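Local coordinates for protein proline dehydrogenase (Bradyrhizobium japonicum USDA 110, PDB 3HAZ) that probably oxidises proline to glutamate in two steps, pairing an FAD-dependent proline dehydrogenase with an NAD-dependent aldehyde dehydrogenase in one chain, at residues Ile764-Val778 / Ala796-Met810. Numbering follows the deposited sequence.
Sequences INAMIADATALPEQV and ALRLLFVQEDVADRM
Strands 765-769 and 797-803 run parallel, their axes 4.6 Å apart at 20°, laced by backbone bonds from Met767 N to Leu799 O, Phe801 N to Met767 O, Ala769 N to Phe801 O and Gln803 N to Ala769 O. At the start of the pair Asn765 O accepts from both Arg798 N (2.8 Å) and Leu799 N (3.0 Å). The Asn765 amide gives ND2 to Ala796 O (2.8 Å), above that carbonyl's plane, and also to the backbone oxygen of Cys794, the predicted catalytic cysteine. On one face of the sheet Ala766 CB sits at the edge of the Phe801 ring, 3.9 Å from CE2. On the other, Met767 lies alongside Leu800, and its CB meets Leu797 CD1 at 3.6 Å. Where the strands end, the extended Gln803 side chain lays its amide against Asp770 CB, and OE1 takes the Ala771 N-H at 2.8 Å, from above the amide carbonyl plane. A leucine in place of Gln803 would probably leave this buried N-H without its acceptor and the turn after the strand less firmly tied. That turn is type I from Asp770 to Ala773; within it Asp770 OD1 accepts from Thr772 N, an Asx turn, and from Thr772 OG1, while OD2 bonds Ser922 OG. Met810, straight beyond CG, crosses Pro775 and Val778 at about a right angle and brings CE within 4.0 Å of Val778 CG2. The pair belongs to a right-handed beta-alpha-beta crossover of the aldehyde dehydrogenase domain: helix 775-787 packs on Met767 and Leu797, strands 917-921 and 891-897 flank the two strands, and helix 106-115 touches Ala771 and Gln803.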
loop_
_atom_site.group_PDB
_atom_site.type_symbol
_atom_site.label_atom_id
_atom_site.label_comp_id
_atom_site.label_asym_id
_atom_site.label_seq_id
_atom_site.Cartn_x
_atom_site.Cartn_y
_atom_site.Cartn_z
ATOM N N ILE A 764 19.392 -44.305 -16.422
ATOM C CA ILE A 764 18.562 -45.338 -17.024
ATOM C C ILE A 764 17.135 -44.899 -16.727
ATOM O O ILE A 764 16.538 -45.281 -15.719
ATOM C CB ILE A 764 18.894 -46.740 -16.460
ATOM C CG1 ILE A 764 20.394 -47.017 -16.627
ATOM C CG2 ILE A 764 18.056 -47.817 -17.151
ATOM C CD1 ILE A 764 20.861 -48.372 -16.116
ATOM N N ASN A 765 16.612 -44.043 -17.599
ATOM C CA ASN A 765 15.370 -43.335 -17.324
ATOM C C ASN A 765 14.137 -44.181 -17.626
ATOM O O ASN A 765 14.011 -44.741 -18.713
ATOM C CB ASN A 765 15.341 -42.012 -18.099
ATOM C CG ASN A 765 16.602 -41.185 -17.878
ATOM O OD1 ASN A 765 17.056 -41.020 -16.748
ATOM N ND2 ASN A 765 17.180 -40.680 -18.960
ATOM N N ALA A 766 13.240 -44.263 -16.647
ATOM C CA ALA A 766 12.029 -45.065 -16.747
ATOM C C ALA A 766 10.807 -44.199 -16.983
ATOM O O ALA A 766 10.812 -42.998 -16.702
ATOM C CB ALA A 766 11.832 -45.888 -15.472
ATOM N N MET A 767 9.762 -44.824 -17.510
ATOM C CA MET A 767 8.430 -44.241 -17.508
ATOM C C MET A 767 7.458 -45.266 -16.939
ATOM O O MET A 767 7.561 -46.455 -17.229
ATOM C CB MET A 767 7.984 -43.834 -18.913
ATOM C CG MET A 767 6.522 -43.388 -18.962
ATOM S SD MET A 767 5.959 -42.866 -20.595
ATOM C CE MET A 767 6.816 -41.302 -20.794
ATOM N N ILE A 768 6.521 -44.804 -16.119
ATOM C CA ILE A 768 5.462 -45.671 -15.628
ATOM C C ILE A 768 4.139 -45.222 -16.235
ATOM O O ILE A 768 3.738 -44.064 -16.087
ATOM C CB ILE A 768 5.373 -45.646 -14.096
ATOM C CG1 ILE A 768 6.730 -46.000 -13.477
ATOM C CG2 ILE A 768 4.284 -46.593 -13.605
ATOM C CD1 ILE A 768 6.759 -45.870 -11.960
ATOM N N ALA A 769 3.486 -46.126 -16.958
ATOM C CA ALA A 769 2.178 -45.841 -17.542
ATOM C C ALA A 769 1.145 -46.857 -17.050
ATOM O O ALA A 769 1.333 -48.063 -17.229
ATOM C CB ALA A 769 2.261 -45.856 -19.072
ATOM N N ASP A 770 0.068 -46.378 -16.423
ATOM C CA ASP A 770 -1.001 -47.274 -15.968
ATOM C C ASP A 770 -2.174 -47.267 -16.940
ATOM O O ASP A 770 -2.138 -46.561 -17.947
ATOM C CB ASP A 770 -1.442 -46.961 -14.522
ATOM C CG ASP A 770 -2.174 -45.632 -14.385
ATOM O OD1 ASP A 770 -2.786 -45.143 -15.359
ATOM O OD2 ASP A 770 -2.159 -45.083 -13.265
ATOM N N ALA A 771 -3.207 -48.051 -16.639
ATOM C CA ALA A 771 -4.300 -48.262 -17.587
ATOM C C ALA A 771 -5.279 -47.095 -17.702
ATOM O O ALA A 771 -6.192 -47.136 -18.533
ATOM C CB ALA A 771 -5.048 -49.561 -17.272
ATOM N N THR A 772 -5.106 -46.064 -16.877
ATOM C CA THR A 772 -5.892 -44.848 -17.040
ATOM C C THR A 772 -5.231 -43.870 -18.006
ATOM O O THR A 772 -5.806 -42.832 -18.333
ATOM C CB THR A 772 -6.142 -44.108 -15.706
ATOM O OG1 THR A 772 -4.914 -43.524 -15.241
ATOM C CG2 THR A 772 -6.703 -45.060 -14.657
ATOM N N ALA A 773 -4.023 -44.185 -18.456
ATOM C CA ALA A 773 -3.338 -43.297 -19.389
ATOM C C ALA A 773 -3.935 -43.470 -20.778
ATOM O O ALA A 773 -4.315 -44.574 -21.158
ATOM C CB ALA A 773 -1.848 -43.595 -19.414
ATOM N N LEU A 774 -4.018 -42.381 -21.533
ATOM C CA LEU A 774 -4.458 -42.448 -22.925
ATOM C C LEU A 774 -3.368 -43.071 -23.795
ATOM O O LEU A 774 -2.297 -42.485 -23.969
ATOM C CB LEU A 774 -4.803 -41.045 -23.431
ATOM C CG LEU A 774 -5.385 -40.945 -24.839
ATOM C CD1 LEU A 774 -6.678 -41.732 -24.939
ATOM C CD2 LEU A 774 -5.607 -39.486 -25.217
ATOM N N PRO A 775 -3.633 -44.263 -24.355
ATOM C CA PRO A 775 -2.584 -44.946 -25.126
ATOM C C PRO A 775 -1.955 -44.100 -26.249
ATOM O O PRO A 775 -0.748 -44.210 -26.468
ATOM C CB PRO A 775 -3.308 -46.183 -25.694
ATOM C CG PRO A 775 -4.407 -46.440 -24.711
ATOM C CD PRO A 775 -4.870 -45.064 -24.271
ATOM N N GLU A 776 -2.742 -43.280 -26.939
ATOM C CA GLU A 776 -2.221 -42.453 -28.030
ATOM C C GLU A 776 -1.208 -41.413 -27.541
ATOM O O GLU A 776 -0.273 -41.062 -28.257
ATOM C CB GLU A 776 -3.349 -41.706 -28.752
ATOM C CG GLU A 776 -4.433 -42.573 -29.342
ATOM C CD GLU A 776 -5.582 -42.801 -28.382
ATOM O OE1 GLU A 776 -5.349 -43.369 -27.297
ATOM O OE2 GLU A 776 -6.721 -42.423 -28.724
ATOM N N GLN A 777 -1.422 -40.888 -26.341
ATOM C CA GLN A 777 -0.514 -39.886 -25.796
ATOM C C GLN A 777 0.724 -40.564 -25.227
ATOM O O GLN A 777 1.837 -40.052 -25.363
ATOM C CB GLN A 777 -1.202 -39.026 -24.730
ATOM C CG GLN A 777 -2.323 -38.150 -25.272
ATOM C CD GLN A 777 -1.853 -37.176 -26.347
ATOM O OE1 GLN A 777 -2.641 -36.737 -27.191
ATOM N NE2 GLN A 777 -0.570 -36.834 -26.319
ATOM N N VAL A 778 0.531 -41.723 -24.601
ATOM C CA VAL A 778 1.664 -42.530 -24.162
ATOM C C VAL A 778 2.565 -42.827 -25.347
ATOM O O VAL A 778 3.787 -42.687 -25.265
ATOM C CB VAL A 778 1.228 -43.851 -23.510
ATOM C CG1 VAL A 778 2.442 -44.758 -23.279
ATOM C CG2 VAL A 778 0.511 -43.572 -22.197
ATOM N N ALA A 796 16.633 -39.157 -22.028
ATOM C CA ALA A 796 15.845 -40.053 -22.875
ATOM C C ALA A 796 15.264 -41.237 -22.124
ATOM O O ALA A 796 15.886 -41.786 -21.206
ATOM C CB ALA A 796 16.673 -40.549 -24.064
ATOM N N LEU A 797 14.062 -41.628 -22.537
ATOM C CA LEU A 797 13.405 -42.806 -21.997
ATOM C C LEU A 797 14.133 -44.078 -22.430
ATOM O O LEU A 797 14.355 -44.302 -23.622
ATOM C CB LEU A 797 11.952 -42.847 -22.464
ATOM C CG LEU A 797 11.161 -44.101 -22.080
ATOM C CD1 LEU A 797 11.122 -44.290 -20.557
ATOM C CD2 LEU A 797 9.763 -44.005 -22.646
ATOM N N ARG A 798 14.497 -44.911 -21.456
ATOM C CA ARG A 798 15.184 -46.168 -21.734
ATOM C C ARG A 798 14.340 -47.368 -21.315
ATOM O O ARG A 798 14.479 -48.457 -21.873
ATOM C CB ARG A 798 16.546 -46.220 -21.022
ATOM C CG ARG A 798 17.369 -44.947 -21.149
ATOM C CD ARG A 798 17.770 -44.691 -22.593
ATOM N NE ARG A 798 18.748 -43.608 -22.713
ATOM C CZ ARG A 798 19.155 -43.103 -23.876
ATOM N NH1 ARG A 798 20.048 -42.125 -23.903
ATOM N NH2 ARG A 798 18.662 -43.576 -25.016
ATOM N N LEU A 799 13.465 -47.167 -20.333
ATOM C CA LEU A 799 12.705 -48.277 -19.772
ATOM C C LEU A 799 11.240 -47.930 -19.511
ATOM O O LEU A 799 10.931 -47.175 -18.595
ATOM C CB LEU A 799 13.365 -48.761 -18.481
ATOM C CG LEU A 799 12.732 -49.991 -17.834
ATOM C CD1 LEU A 799 12.630 -51.119 -18.847
ATOM C CD2 LEU A 799 13.544 -50.424 -16.620
ATOM N N LEU A 800 10.338 -48.495 -20.310
ATOM C CA LEU A 800 8.907 -48.271 -20.115
ATOM C C LEU A 800 8.275 -49.385 -19.291
ATOM O O LEU A 800 8.364 -50.555 -19.659
ATOM C CB LEU A 800 8.183 -48.165 -21.464
ATOM C CG LEU A 800 6.648 -48.100 -21.436
ATOM C CD1 LEU A 800 6.131 -46.814 -20.774
ATOM C CD2 LEU A 800 6.101 -48.222 -22.843
ATOM N N PHE A 801 7.648 -49.015 -18.175
ATOM C CA PHE A 801 6.798 -49.934 -17.424
ATOM C C PHE A 801 5.345 -49.653 -17.813
ATOM O O PHE A 801 4.891 -48.513 -17.746
ATOM C CB PHE A 801 6.959 -49.732 -15.917
ATOM C CG PHE A 801 8.315 -50.103 -15.378
ATOM C CD1 PHE A 801 8.579 -51.400 -14.949
ATOM C CD2 PHE A 801 9.316 -49.146 -15.258
ATOM C CE1 PHE A 801 9.813 -51.738 -14.425
ATOM C CE2 PHE A 801 10.555 -49.481 -14.743
ATOM C CZ PHE A 801 10.805 -50.776 -14.323
ATOM N N VAL A 802 4.620 -50.688 -18.222
ATOM C CA VAL A 802 3.236 -50.532 -18.660
ATOM C C VAL A 802 2.361 -51.618 -18.037
ATOM O O VAL A 802 2.748 -52.787 -18.008
ATOM C CB VAL A 802 3.128 -50.615 -20.191
ATOM C CG1 VAL A 802 3.782 -51.901 -20.695
ATOM C CG2 VAL A 802 1.666 -50.547 -20.617
ATOM N N GLN A 803 1.197 -51.232 -17.520
ATOM C CA GLN A 803 0.326 -52.189 -16.843
ATOM C C GLN A 803 -0.153 -53.233 -17.843
ATOM O O GLN A 803 -0.418 -52.917 -19.002
ATOM C CB GLN A 803 -0.856 -51.492 -16.152
ATOM C CG GLN A 803 -0.555 -51.023 -14.735
ATOM C CD GLN A 803 -1.717 -50.262 -14.094
ATOM O OE1 GLN A 803 -2.745 -50.027 -14.726
ATOM N NE2 GLN A 803 -1.551 -49.873 -12.835
ATOM N N GLU A 804 -0.242 -54.481 -17.396
ATOM C CA GLU A 804 -0.485 -55.597 -18.308
ATOM C C GLU A 804 -1.784 -55.482 -19.103
ATOM O O GLU A 804 -1.837 -55.890 -20.263
ATOM C CB GLU A 804 -0.427 -56.929 -17.556
ATOM C CG GLU A 804 -1.483 -57.071 -16.476
ATOM C CD GLU A 804 -1.258 -58.298 -15.614
ATOM O OE1 GLU A 804 -0.328 -59.074 -15.922
ATOM O OE2 GLU A 804 -2.009 -58.481 -14.629
ATOM N N ASP A 805 -2.825 -54.923 -18.489
ATOM C CA ASP A 805 -4.117 -54.783 -19.166
ATOM C C ASP A 805 -4.069 -53.915 -20.426
ATOM O O ASP A 805 -4.929 -54.035 -21.295
ATOM C CB ASP A 805 -5.190 -54.251 -18.213
ATOM C CG ASP A 805 -5.782 -55.338 -17.342
ATOM O OD1 ASP A 805 -5.541 -56.537 -17.626
ATOM O OD2 ASP A 805 -6.489 -54.993 -16.373
ATOM N N VAL A 806 -3.074 -53.040 -20.535
ATOM C CA VAL A 806 -2.997 -52.187 -21.716
ATOM C C VAL A 806 -1.683 -52.361 -22.479
ATOM O O VAL A 806 -1.416 -51.637 -23.442
ATOM C CB VAL A 806 -3.224 -50.694 -21.360
ATOM C CG1 VAL A 806 -4.660 -50.470 -20.870
ATOM C CG2 VAL A 806 -2.209 -50.221 -20.317
ATOM N N ALA A 807 -0.877 -53.336 -22.060
ATOM C CA ALA A 807 0.480 -53.479 -22.586
ATOM C C ALA A 807 0.498 -53.759 -24.076
ATOM O O ALA A 807 1.290 -53.170 -24.799
ATOM C CB ALA A 807 1.254 -54.571 -21.826
ATOM N N ASP A 808 -0.380 -54.656 -24.531
ATOM C CA ASP A 808 -0.380 -55.093 -25.925
ATOM C C ASP A 808 -0.707 -53.941 -26.871
ATOM O O ASP A 808 -0.071 -53.769 -27.911
ATOM C CB ASP A 808 -1.380 -56.244 -26.137
ATOM C CG ASP A 808 -0.913 -57.558 -25.511
ATOM O OD1 ASP A 808 0.314 -57.780 -25.415
ATOM O OD2 ASP A 808 -1.776 -58.368 -25.116
ATOM N N ARG A 809 -1.715 -53.163 -26.512
ATOM C CA ARG A 809 -2.111 -52.012 -27.320
ATOM C C ARG A 809 -1.042 -50.923 -27.270
ATOM O O ARG A 809 -0.625 -50.397 -28.301
ATOM C CB ARG A 809 -3.463 -51.469 -26.844
ATOM C CG ARG A 809 -3.849 -50.117 -27.440
ATOM C CD ARG A 809 -3.902 -50.184 -28.956
ATOM N NE ARG A 809 -4.631 -51.363 -29.425
ATOM C CZ ARG A 809 -5.953 -51.505 -29.381
ATOM N NH1 ARG A 809 -6.515 -52.621 -29.837
ATOM N NH2 ARG A 809 -6.716 -50.542 -28.879
ATOM N N MET A 810 -0.579 -50.589 -26.075
ATOM C CA MET A 810 0.446 -49.551 -25.955
ATOM C C MET A 810 1.744 -49.909 -26.688
ATOM O O MET A 810 2.313 -49.082 -27.403
ATOM C CB MET A 810 0.697 -49.209 -24.489
ATOM C CG MET A 810 -0.441 -48.369 -23.882
ATOM S SD MET A 810 -0.067 -47.787 -22.226
ATOM C CE MET A 810 -1.605 -46.972 -21.767
#